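Local coordinates for cryptochrome DASH (Arabidopsis thaliana, PDB 2J4D), which binds FAD and a folate light antenna, repairs cyclobutane pyrimidine dimers in single-stranded DNA, and may also act as a photoreceptor, at residues A[369-377]-A[487-495]; A[36-47]-A[61-72]. All blocks are in the same frame, centred on the assembly; numbering follows the deposited sequence.

Interaction 1: A[369-377]-A[487-495]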
loop_
_atom_site.group_PDB
_atom_site.type_symbol
_atom_site.label_atom_id
_atom_site.label_comp_id
_atom_site.label_asym_id
_atom_site.label_seq_id
_atom_site.Cartn_x
_atom_site.Cartn_y
_atom_site.Cartn_z
ATOM N N ALA A 369 -5.612 13.046 -18.282
ATOM C CA ALA A 369 -5.495 14.425 -17.828
ATOM C C ALA A 369 -5.835 15.448 -18.914
ATOM O O ALA A 369 -5.063 16.377 -19.156
ATOM C CB ALA A 369 -4.087 14.673 -17.305
ATOM N N LYS A 370 -6.985 15.274 -19.557
ATOM C CA LYS A 370 -7.449 16.195 -20.595
ATOM C C LYS A 370 -8.914 16.541 -20.360
ATOM O O LYS A 370 -9.713 16.607 -21.302
ATOM C CB LYS A 370 -7.292 15.567 -21.981
ATOM C CG LYS A 370 -5.851 15.330 -22.385
ATOM C CD LYS A 370 -5.785 14.402 -23.580
ATOM C CE LYS A 370 -4.358 13.957 -23.867
ATOM N NZ LYS A 370 -4.323 12.773 -24.787
ATOM N N THR A 371 -9.273 16.749 -19.099
ATOM C CA THR A 371 -10.647 17.094 -18.761
ATOM C C THR A 371 -10.894 18.589 -18.955
ATOM O O THR A 371 -12.035 19.020 -19.138
ATOM C CB THR A 371 -10.971 16.744 -17.301
ATOM O OG1 THR A 371 -10.209 17.589 -16.430
ATOM C CG2 THR A 371 -10.627 15.271 -17.017
ATOM N N GLY A 372 -9.824 19.374 -18.908
ATOM C CA GLY A 372 -9.960 20.810 -19.073
ATOM C C GLY A 372 -9.989 21.533 -17.741
ATOM O O GLY A 372 -10.041 22.755 -17.687
ATOM N N TYR A 373 -9.971 20.773 -16.652
ATOM C CA TYR A 373 -9.972 21.363 -15.318
ATOM C C TYR A 373 -8.606 21.086 -14.725
ATOM O O TYR A 373 -8.281 19.943 -14.408
ATOM C CB TYR A 373 -11.068 20.726 -14.473
ATOM C CG TYR A 373 -12.443 21.041 -14.996
ATOM C CD1 TYR A 373 -13.046 22.263 -14.722
ATOM C CD2 TYR A 373 -13.134 20.128 -15.788
ATOM C CE1 TYR A 373 -14.305 22.570 -15.217
ATOM C CE2 TYR A 373 -14.395 20.428 -16.292
ATOM C CZ TYR A 373 -14.974 21.650 -15.999
ATOM O OH TYR A 373 -16.229 21.951 -16.478
ATOM N N PRO A 374 -7.779 22.132 -14.578
ATOM C CA PRO A 374 -6.430 21.990 -14.030
ATOM C C PRO A 374 -6.314 21.153 -12.756
ATOM O O PRO A 374 -5.455 20.274 -12.673
ATOM C CB PRO A 374 -5.988 23.437 -13.834
ATOM C CG PRO A 374 -6.670 24.133 -14.995
ATOM C CD PRO A 374 -8.058 23.540 -14.920
ATOM N N LEU A 375 -7.169 21.417 -11.773
ATOM C CA LEU A 375 -7.102 20.661 -10.524
ATOM C C LEU A 375 -7.184 19.158 -10.785
ATOM O O LEU A 375 -6.409 18.378 -10.225
ATOM C CB LEU A 375 -8.224 21.089 -9.578
ATOM C CG LEU A 375 -8.145 20.474 -8.176
ATOM C CD1 LEU A 375 -6.766 20.710 -7.580
ATOM C CD2 LEU A 375 -9.228 21.076 -7.291
ATOM N N ILE A 376 -8.118 18.759 -11.643
ATOM C CA ILE A 376 -8.289 17.346 -11.980
ATOM C C ILE A 376 -7.098 16.825 -12.776
ATOM O O ILE A 376 -6.455 15.848 -12.384
ATOM C CB ILE A 376 -9.555 17.102 -12.837
ATOM C CG1 ILE A 376 -10.802 17.630 -12.114
ATOM C CG2 ILE A 376 -9.693 15.602 -13.149
ATOM C CD1 ILE A 376 -11.012 17.065 -10.707
ATOM N N ASP A 377 -6.797 17.496 -13.885
ATOM C CA ASP A 377 -5.711 17.077 -14.767
ATOM C C ASP A 377 -4.347 16.962 -14.111
ATOM O O ASP A 377 -3.613 16.008 -14.372
ATOM C CB ASP A 377 -5.619 18.006 -15.992
ATOM C CG ASP A 377 -6.885 17.983 -16.837
ATOM O OD1 ASP A 377 -7.596 16.951 -16.808
ATOM O OD2 ASP A 377 -7.167 18.986 -17.536
ATOM N N TYR A 487 -5.477 26.951 -22.084
ATOM C CA TYR A 487 -5.431 25.596 -21.541
ATOM C C TYR A 487 -6.026 24.638 -22.557
ATOM O O TYR A 487 -5.327 24.200 -23.469
ATOM C CB TYR A 487 -6.174 25.471 -20.203
ATOM C CG TYR A 487 -5.893 24.142 -19.529
ATOM C CD1 TYR A 487 -4.594 23.625 -19.500
ATOM C CD2 TYR A 487 -6.919 23.370 -18.980
ATOM C CE1 TYR A 487 -4.326 22.371 -18.948
ATOM C CE2 TYR A 487 -6.660 22.110 -18.422
ATOM C CZ TYR A 487 -5.362 21.618 -18.414
ATOM O OH TYR A 487 -5.086 20.368 -17.894
ATOM N N MET A 488 -7.310 24.320 -22.415
ATOM C CA MET A 488 -7.971 23.413 -23.345
ATOM C C MET A 488 -9.468 23.387 -23.075
ATOM O O MET A 488 -9.937 23.968 -22.096
ATOM C CB MET A 488 -7.403 21.997 -23.198
ATOM C CG MET A 488 -7.691 21.343 -21.842
ATOM S SD MET A 488 -6.988 19.675 -21.703
ATOM C CE MET A 488 -5.265 20.057 -21.507
ATOM N N ASP A 489 -10.219 22.718 -23.943
ATOM C CA ASP A 489 -11.663 22.625 -23.763
ATOM C C ASP A 489 -11.958 21.756 -22.556
ATOM O O ASP A 489 -11.140 20.914 -22.168
ATOM C CB ASP A 489 -12.346 21.989 -24.982
ATOM C CG ASP A 489 -12.374 22.901 -26.196
ATOM O OD1 ASP A 489 -12.833 24.060 -26.080
ATOM O OD2 ASP A 489 -11.945 22.445 -27.278
ATOM N N THR A 490 -13.131 21.962 -21.968
ATOM C CA THR A 490 -13.561 21.172 -20.827
ATOM C C THR A 490 -14.436 20.064 -21.395
ATOM O O THR A 490 -15.266 20.315 -22.276
ATOM C CB THR A 490 -14.371 22.017 -19.845
ATOM O OG1 THR A 490 -15.397 22.714 -20.556
ATOM C CG2 THR A 490 -13.472 23.016 -19.137
ATOM N N VAL A 491 -14.246 18.843 -20.902
ATOM C CA VAL A 491 -14.999 17.696 -21.396
ATOM C C VAL A 491 -16.448 17.632 -20.899
ATOM O O VAL A 491 -17.312 17.059 -21.563
ATOM C CB VAL A 491 -14.277 16.376 -21.043
ATOM C CG1 VAL A 491 -14.302 16.145 -19.542
ATOM C CG2 VAL A 491 -14.918 15.217 -21.782
ATOM N N VAL A 492 -16.707 18.224 -19.740
ATOM C CA VAL A 492 -18.054 18.261 -19.167
ATOM C C VAL A 492 -18.184 19.508 -18.315
ATOM O O VAL A 492 -17.189 20.066 -17.854
ATOM C CB VAL A 492 -18.339 17.100 -18.186
ATOM C CG1 VAL A 492 -18.650 15.830 -18.932
ATOM C CG2 VAL A 492 -17.143 16.925 -17.248
ATOM N N PRO A 493 -19.416 19.966 -18.102
ATOM C CA PRO A 493 -19.692 21.138 -17.277
ATOM C C PRO A 493 -19.576 20.613 -15.851
ATOM O O PRO A 493 -19.649 19.401 -15.634
ATOM C CB PRO A 493 -21.133 21.487 -17.666
ATOM C CG PRO A 493 -21.717 20.127 -18.003
ATOM C CD PRO A 493 -20.615 19.571 -18.863
ATOM N N LEU A 494 -19.355 21.485 -14.881
ATOM C CA LEU A 494 -19.270 21.006 -13.517
ATOM C C LEU A 494 -20.722 20.876 -13.094
ATOM O O LEU A 494 -21.550 21.727 -13.433
ATOM C CB LEU A 494 -18.524 22.001 -12.633
ATOM C CG LEU A 494 -17.030 22.062 -12.951
ATOM C CD1 LEU A 494 -16.411 23.231 -12.202
ATOM C CD2 LEU A 494 -16.347 20.742 -12.582
ATOM N N LYS A 495 -21.029 19.789 -12.401
ATOM C CA LYS A 495 -22.369 19.526 -11.932
ATOM C C LYS A 495 -22.910 20.613 -11.007
ATOM O O LYS A 495 -24.112 20.832 -10.991
ATOM C CB LYS A 495 -22.395 18.179 -11.233
ATOM C CG LYS A 495 -23.774 17.704 -10.898
ATOM C CD LYS A 495 -23.697 16.585 -9.902
ATOM C CE LYS A 495 -24.887 16.664 -8.987
ATOM N NZ LYS A 495 -25.553 15.357 -8.816
HETATM O O HOH W 1 -3.488 18.605 -19.123
HETATM O O HOH W 2 -10.126 18.593 -23.252
HETATM O O HOH W 3 -10.341 24.785 -19.593
HETATM O O HOH W 4 -18.389 24.348 -15.843
#
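Gly372 and Thr490 bring the two backbones to a CA separation of 4.0 Å, and Val491 N donates to Thr371 O with an N-H...O angle of 158°, the one direct backbone hydrogen bond between 369-377 and 487-495. The absence of a side chain at Gly372 is what allows so close a passage, since a CB there would clash with Asp489 O and Thr490 CA. Tyr373 reaches across with its hydroxyl, which donates to Val492 O at 2.5 Å in the carbonyl plane. Its ring is clamped: Thr490 CG2 lies over one face and Leu494 CD2 over the other, each 4.0 Å from the centroid in CH-pi contact. Conversely, Tyr487 OH donates to Asp377 OD2 at 2.5 Å, on the anti side of the carboxylate, while Pro374 CG sits over a face of the Tyr487 ring. With CG anti to the backbone N (chi1 -169°), Tyr487 turns the edge of its ring to the Gly372 backbone and to Asp377 OD2. The syn side of OD2 takes Gly372 N, and OD1 accepts from both Thr371 N and Thr371 OG1, so four donors fix the carboxylate's rotation. Replaced by alanine, Asp377 would offer no oxygens to the Tyr487 hydroxyl, Thr371 OG1 and the amides of Thr371 and Gly372, and the turn would probably be freer to shift. Water 3 bridges Gly372 O and Met488 O. Thr371 OG1 accepts from Tyr373 N, an ST turn leading into helix 374-386 with Tyr373 at its N-cap position; the C-terminal loop is thereby fastened to a helix-helix connection in the FAD-binding domain.

Interaction 2: A[36-47]-A[61-72]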
loop_
_atom_site.group_PDB
_atom_site.type_symbol
_atom_site.label_atom_id
_atom_site.label_comp_id
_atom_site.label_asym_id
_atom_site.label_seq_id
_atom_site.Cartn_x
_atom_site.Cartn_y
_atom_site.Cartn_z
ATOM N N ARG A 36 15.451 -24.812 18.586
ATOM C CA ARG A 36 15.097 -25.136 17.216
ATOM C C ARG A 36 15.518 -26.540 16.804
ATOM O O ARG A 36 15.054 -27.060 15.788
ATOM C CB ARG A 36 15.735 -24.110 16.286
ATOM C CG ARG A 36 15.473 -22.687 16.721
ATOM C CD ARG A 36 15.983 -21.749 15.679
ATOM N NE ARG A 36 15.300 -21.975 14.415
ATOM C CZ ARG A 36 15.881 -21.869 13.228
ATOM N NH1 ARG A 36 17.163 -21.543 13.136
ATOM N NH2 ARG A 36 15.179 -22.073 12.122
ATOM N N LYS A 37 16.377 -27.159 17.607
ATOM C CA LYS A 37 16.885 -28.500 17.326
ATOM C C LYS A 37 15.806 -29.543 17.020
ATOM O O LYS A 37 14.876 -29.751 17.801
ATOM C CB LYS A 37 17.755 -28.970 18.498
ATOM C CG LYS A 37 18.934 -29.836 18.087
ATOM C CD LYS A 37 20.033 -29.843 19.151
ATOM C CE LYS A 37 20.692 -28.469 19.307
ATOM N NZ LYS A 37 21.895 -28.505 20.195
ATOM N N GLY A 38 15.945 -30.181 15.860
ATOM C CA GLY A 38 15.014 -31.211 15.435
ATOM C C GLY A 38 13.662 -30.764 14.901
ATOM O O GLY A 38 12.851 -31.609 14.521
ATOM N N LYS A 39 13.406 -29.458 14.845
ATOM C CA LYS A 39 12.106 -28.990 14.368
ATOM C C LYS A 39 11.882 -29.066 12.857
ATOM O O LYS A 39 10.778 -28.806 12.370
ATOM C CB LYS A 39 11.829 -27.582 14.903
ATOM C CG LYS A 39 11.566 -27.600 16.405
ATOM C CD LYS A 39 11.107 -26.270 16.956
ATOM C CE LYS A 39 10.791 -26.404 18.437
ATOM N NZ LYS A 39 10.355 -25.121 19.040
ATOM N N GLY A 40 12.922 -29.430 12.117
ATOM C CA GLY A 40 12.791 -29.583 10.679
ATOM C C GLY A 40 12.708 -28.337 9.817
ATOM O O GLY A 40 12.868 -27.204 10.283
ATOM N N VAL A 41 12.434 -28.565 8.541
ATOM C CA VAL A 41 12.342 -27.501 7.557
ATOM C C VAL A 41 10.978 -26.827 7.468
ATOM O O VAL A 41 9.937 -27.474 7.601
ATOM C CB VAL A 41 12.696 -28.038 6.154
ATOM C CG1 VAL A 41 12.516 -26.942 5.108
ATOM C CG2 VAL A 41 14.126 -28.556 6.145
ATOM N N THR A 42 10.997 -25.517 7.244
ATOM C CA THR A 42 9.768 -24.757 7.068
ATOM C C THR A 42 9.977 -23.824 5.881
ATOM O O THR A 42 11.101 -23.411 5.582
ATOM C CB THR A 42 9.405 -23.898 8.305
ATOM O OG1 THR A 42 8.115 -23.301 8.106
ATOM C CG2 THR A 42 10.422 -22.781 8.507
ATOM N N ILE A 43 8.893 -23.512 5.191
ATOM C CA ILE A 43 8.956 -22.604 4.063
ATOM C C ILE A 43 8.226 -21.339 4.490
ATOM O O ILE A 43 7.142 -21.421 5.067
ATOM C CB ILE A 43 8.244 -23.204 2.825
ATOM C CG1 ILE A 43 9.084 -24.354 2.258
ATOM C CG2 ILE A 43 7.987 -22.102 1.776
ATOM C CD1 ILE A 43 8.369 -25.203 1.207
ATOM N N LEU A 44 8.834 -20.181 4.242
ATOM C CA LEU A 44 8.205 -18.902 4.557
ATOM C C LEU A 44 7.795 -18.289 3.219
ATOM O O LEU A 44 8.641 -17.930 2.395
ATOM C CB LEU A 44 9.181 -17.960 5.277
ATOM C CG LEU A 44 8.645 -16.556 5.604
ATOM C CD1 LEU A 44 7.374 -16.643 6.444
ATOM C CD2 LEU A 44 9.730 -15.775 6.354
ATOM N N TRP A 45 6.490 -18.183 3.009
ATOM C CA TRP A 45 5.946 -17.645 1.766
ATOM C C TRP A 45 5.587 -16.163 1.902
ATOM O O TRP A 45 4.653 -15.797 2.622
ATOM C CB TRP A 45 4.731 -18.491 1.355
ATOM C CG TRP A 45 3.901 -17.952 0.221
ATOM C CD1 TRP A 45 4.337 -17.265 -0.872
ATOM C CD2 TRP A 45 2.482 -18.081 0.076
ATOM N NE1 TRP A 45 3.272 -16.952 -1.692
ATOM C CE2 TRP A 45 2.124 -17.443 -1.133
ATOM C CE3 TRP A 45 1.477 -18.681 0.852
ATOM C CZ2 TRP A 45 0.798 -17.384 -1.588
ATOM C CZ3 TRP A 45 0.161 -18.625 0.401
ATOM C CH2 TRP A 45 -0.166 -17.980 -0.810
ATOM N N PHE A 46 6.357 -15.328 1.205
ATOM C CA PHE A 46 6.177 -13.878 1.204
ATOM C C PHE A 46 5.162 -13.426 0.158
ATOM O O PHE A 46 5.104 -13.970 -0.945
ATOM C CB PHE A 46 7.509 -13.174 0.887
ATOM C CG PHE A 46 8.456 -13.061 2.061
ATOM C CD1 PHE A 46 8.385 -11.971 2.928
ATOM C CD2 PHE A 46 9.462 -14.005 2.256
ATOM C CE1 PHE A 46 9.302 -11.813 3.968
ATOM C CE2 PHE A 46 10.392 -13.862 3.295
ATOM C CZ PHE A 46 10.312 -12.761 4.155
ATOM N N ARG A 47 4.365 -12.427 0.516
ATOM C CA ARG A 47 3.406 -11.845 -0.409
ATOM C C ARG A 47 3.540 -10.334 -0.282
ATOM O O ARG A 47 4.436 -9.754 -0.893
ATOM C CB ARG A 47 1.990 -12.330 -0.111
ATOM C CG ARG A 47 1.720 -13.701 -0.752
ATOM C CD ARG A 47 0.227 -13.983 -0.934
ATOM N NE ARG A 47 -0.411 -14.260 0.343
ATOM C CZ ARG A 47 -1.670 -14.651 0.486
ATOM N NH1 ARG A 47 -2.451 -14.809 -0.575
ATOM N NH2 ARG A 47 -2.135 -14.920 1.701
ATOM N N ALA A 61 7.943 -18.924 11.878
ATOM C CA ALA A 61 8.632 -19.890 11.028
ATOM C C ALA A 61 9.965 -20.269 11.676
ATOM O O ALA A 61 10.324 -21.446 11.774
ATOM C CB ALA A 61 8.877 -19.289 9.659
ATOM N N TRP A 62 10.691 -19.253 12.123
ATOM C CA TRP A 62 11.984 -19.447 12.759
ATOM C C TRP A 62 11.892 -20.229 14.064
ATOM O O TRP A 62 12.680 -21.140 14.303
ATOM C CB TRP A 62 12.625 -18.086 13.028
ATOM C CG TRP A 62 13.870 -18.145 13.856
ATOM C CD1 TRP A 62 15.115 -18.540 13.451
ATOM C CD2 TRP A 62 13.993 -17.778 15.232
ATOM N NE1 TRP A 62 16.008 -18.434 14.493
ATOM C CE2 TRP A 62 15.345 -17.971 15.598
ATOM C CE3 TRP A 62 13.092 -17.303 16.195
ATOM C CZ2 TRP A 62 15.818 -17.706 16.887
ATOM C CZ3 TRP A 62 13.564 -17.038 17.480
ATOM C CH2 TRP A 62 14.915 -17.241 17.810
ATOM N N SER A 63 10.922 -19.882 14.899
ATOM C CA SER A 63 10.783 -20.536 16.191
ATOM C C SER A 63 10.182 -21.936 16.142
ATOM O O SER A 63 10.208 -22.655 17.136
ATOM C CB SER A 63 9.960 -19.657 17.141
ATOM O OG SER A 63 8.655 -19.455 16.641
ATOM N N SER A 64 9.658 -22.334 14.989
ATOM C CA SER A 64 9.064 -23.658 14.882
ATOM C C SER A 64 9.803 -24.566 13.900
ATOM O O SER A 64 9.249 -25.560 13.427
ATOM C CB SER A 64 7.601 -23.529 14.464
ATOM O OG SER A 64 7.497 -23.016 13.153
ATOM N N SER A 65 11.052 -24.231 13.606
ATOM C CA SER A 65 11.858 -25.009 12.670
ATOM C C SER A 65 13.335 -24.928 13.039
ATOM O O SER A 65 13.710 -24.212 13.967
ATOM C CB SER A 65 11.704 -24.443 11.263
ATOM O OG SER A 65 12.354 -23.181 11.178
ATOM N N ASP A 66 14.164 -25.676 12.319
ATOM C CA ASP A 66 15.604 -25.606 12.536
ATOM C C ASP A 66 16.231 -25.086 11.254
ATOM O O ASP A 66 17.416 -24.736 11.222
ATOM C CB ASP A 66 16.213 -26.968 12.922
ATOM C CG ASP A 66 15.911 -28.071 11.920
ATOM O OD1 ASP A 66 16.007 -27.841 10.695
ATOM O OD2 ASP A 66 15.594 -29.193 12.372
ATOM N N THR A 67 15.412 -24.992 10.206
ATOM C CA THR A 67 15.861 -24.519 8.897
ATOM C C THR A 67 14.716 -23.810 8.170
ATOM O O THR A 67 13.588 -24.297 8.161
ATOM C CB THR A 67 16.339 -25.703 8.037
ATOM O OG1 THR A 67 17.302 -26.461 8.777
ATOM C CG2 THR A 67 16.992 -25.212 6.758
ATOM N N ILE A 68 15.001 -22.667 7.554
ATOM C CA ILE A 68 13.956 -21.915 6.850
ATOM C C ILE A 68 14.256 -21.698 5.382
ATOM O O ILE A 68 15.383 -21.385 5.020
ATOM C CB ILE A 68 13.761 -20.498 7.447
ATOM C CG1 ILE A 68 13.450 -20.582 8.938
ATOM C CG2 ILE A 68 12.642 -19.769 6.688
ATOM C CD1 ILE A 68 13.526 -19.228 9.644
ATOM N N LEU A 69 13.237 -21.849 4.541
ATOM C CA LEU A 69 13.393 -21.599 3.113
ATOM C C LEU A 69 12.434 -20.465 2.729
ATOM O O LEU A 69 11.252 -20.702 2.505
ATOM C CB LEU A 69 13.055 -22.848 2.286
ATOM C CG LEU A 69 13.034 -22.620 0.771
ATOM C CD1 LEU A 69 14.345 -21.994 0.326
ATOM C CD2 LEU A 69 12.810 -23.943 0.048
ATOM N N PRO A 70 12.929 -19.217 2.684
ATOM C CA PRO A 70 12.101 -18.054 2.324
ATOM C C PRO A 70 11.834 -18.053 0.821
ATOM O O PRO A 70 12.753 -18.226 0.018
ATOM C CB PRO A 70 12.962 -16.859 2.745
ATOM C CG PRO A 70 13.901 -17.438 3.785
ATOM C CD PRO A 70 14.238 -18.786 3.202
ATOM N N VAL A 71 10.582 -17.841 0.437
ATOM C CA VAL A 71 10.224 -17.862 -0.972
ATOM C C VAL A 71 9.277 -16.745 -1.388
ATOM O O VAL A 71 8.394 -16.358 -0.626
ATOM C CB VAL A 71 9.502 -19.179 -1.334
ATOM C CG1 VAL A 71 9.250 -19.241 -2.836
ATOM C CG2 VAL A 71 10.316 -20.375 -0.864
ATOM N N TYR A 72 9.479 -16.227 -2.595
ATOM C CA TYR A 72 8.568 -15.237 -3.151
ATOM C C TYR A 72 8.246 -15.756 -4.541
ATOM O O TYR A 72 9.151 -16.111 -5.304
ATOM C CB TYR A 72 9.177 -13.844 -3.289
ATOM C CG TYR A 72 8.190 -12.876 -3.923
ATOM C CD1 TYR A 72 7.176 -12.282 -3.167
ATOM C CD2 TYR A 72 8.221 -12.618 -5.294
ATOM C CE1 TYR A 72 6.214 -11.458 -3.765
ATOM C CE2 TYR A 72 7.268 -11.797 -5.903
ATOM C CZ TYR A 72 6.270 -11.225 -5.136
ATOM O OH TYR A 72 5.321 -10.436 -5.746
HETATM O O HOH W 5 17.991 -29.724 14.511
HETATM O O HOH W 6 9.337 -27.121 10.631
HETATM O O HOH W 7 8.328 -28.156 14.042
#
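Strands 41-46 and 67-74 pair in parallel and are joined by helix 56-63, the crossover of a beta-alpha-beta unit of the Rossmann-like photolyase alpha/beta domain; the axes of 41-46 and 67-72 approach to 4.5 Å at an angle of 24°. Backbone hydrogen bonds set the register: Thr42 N to Thr67 O, Leu69 N to Thr42 O, Leu44 N to Leu69 O, Val71 N to Leu44 O and Phe46 N to Val71 O.

Apolar contacts lie on both faces of the sheet. Ile43 CG2 meets Val71 CG2 at 3.9 Å on the face shared with Leu69. On the other, Phe46 CE2 reaches Pro70 CB at 4.0 Å by its ring edge, and Thr42 CG2 presses on Ser65 CB at 3.5 Å, a tight fit beneath the helix end.

Polar side chains secure the turns before the strands. Asp66 CG stands between its own N and carbonyl carbon (chi1 55°), placing OD2 to accept from Gly40 N at 2.7 Å, from above the carboxylate plane; Gly40 O in turn accepts from Asp66 N. Lys39, extended beyond CG, brings NZ to Ser63 O.

Arg36 lies against Trp62: its CD makes a CH-pi contact over the five-membered ring, and Trp62 CD1 sits over the centre of one guanidinium face, the planes 30° apart. Arg36 NE donates to Trp62 O at 2.8 Å and NH2 to Ser65 OG at 3.2 Å, almost within the guanidinium plane.

In the fold
From the N terminus, interaction 2 comes first: 36-47 and 61-72 are only 14 residues apart at their nearest ends, and the loop it closes contains most of helix 56-63, the crossover of the unit. Its strands lie inside the five-stranded parallel sheet, with 117-120 beyond 67-74 and 138-142 beyond 41-46. Interaction 1 opens much later and closes a 110-residue span, largely helical and without strand, joining the start of helix 374-386 to the loop after helix 483-486. The two are in series, neither nested nor crossed. Their centres are 54 Å apart on opposite sides of the chain's centre, one in the alpha/beta domain, the other in the FAD-binding domain.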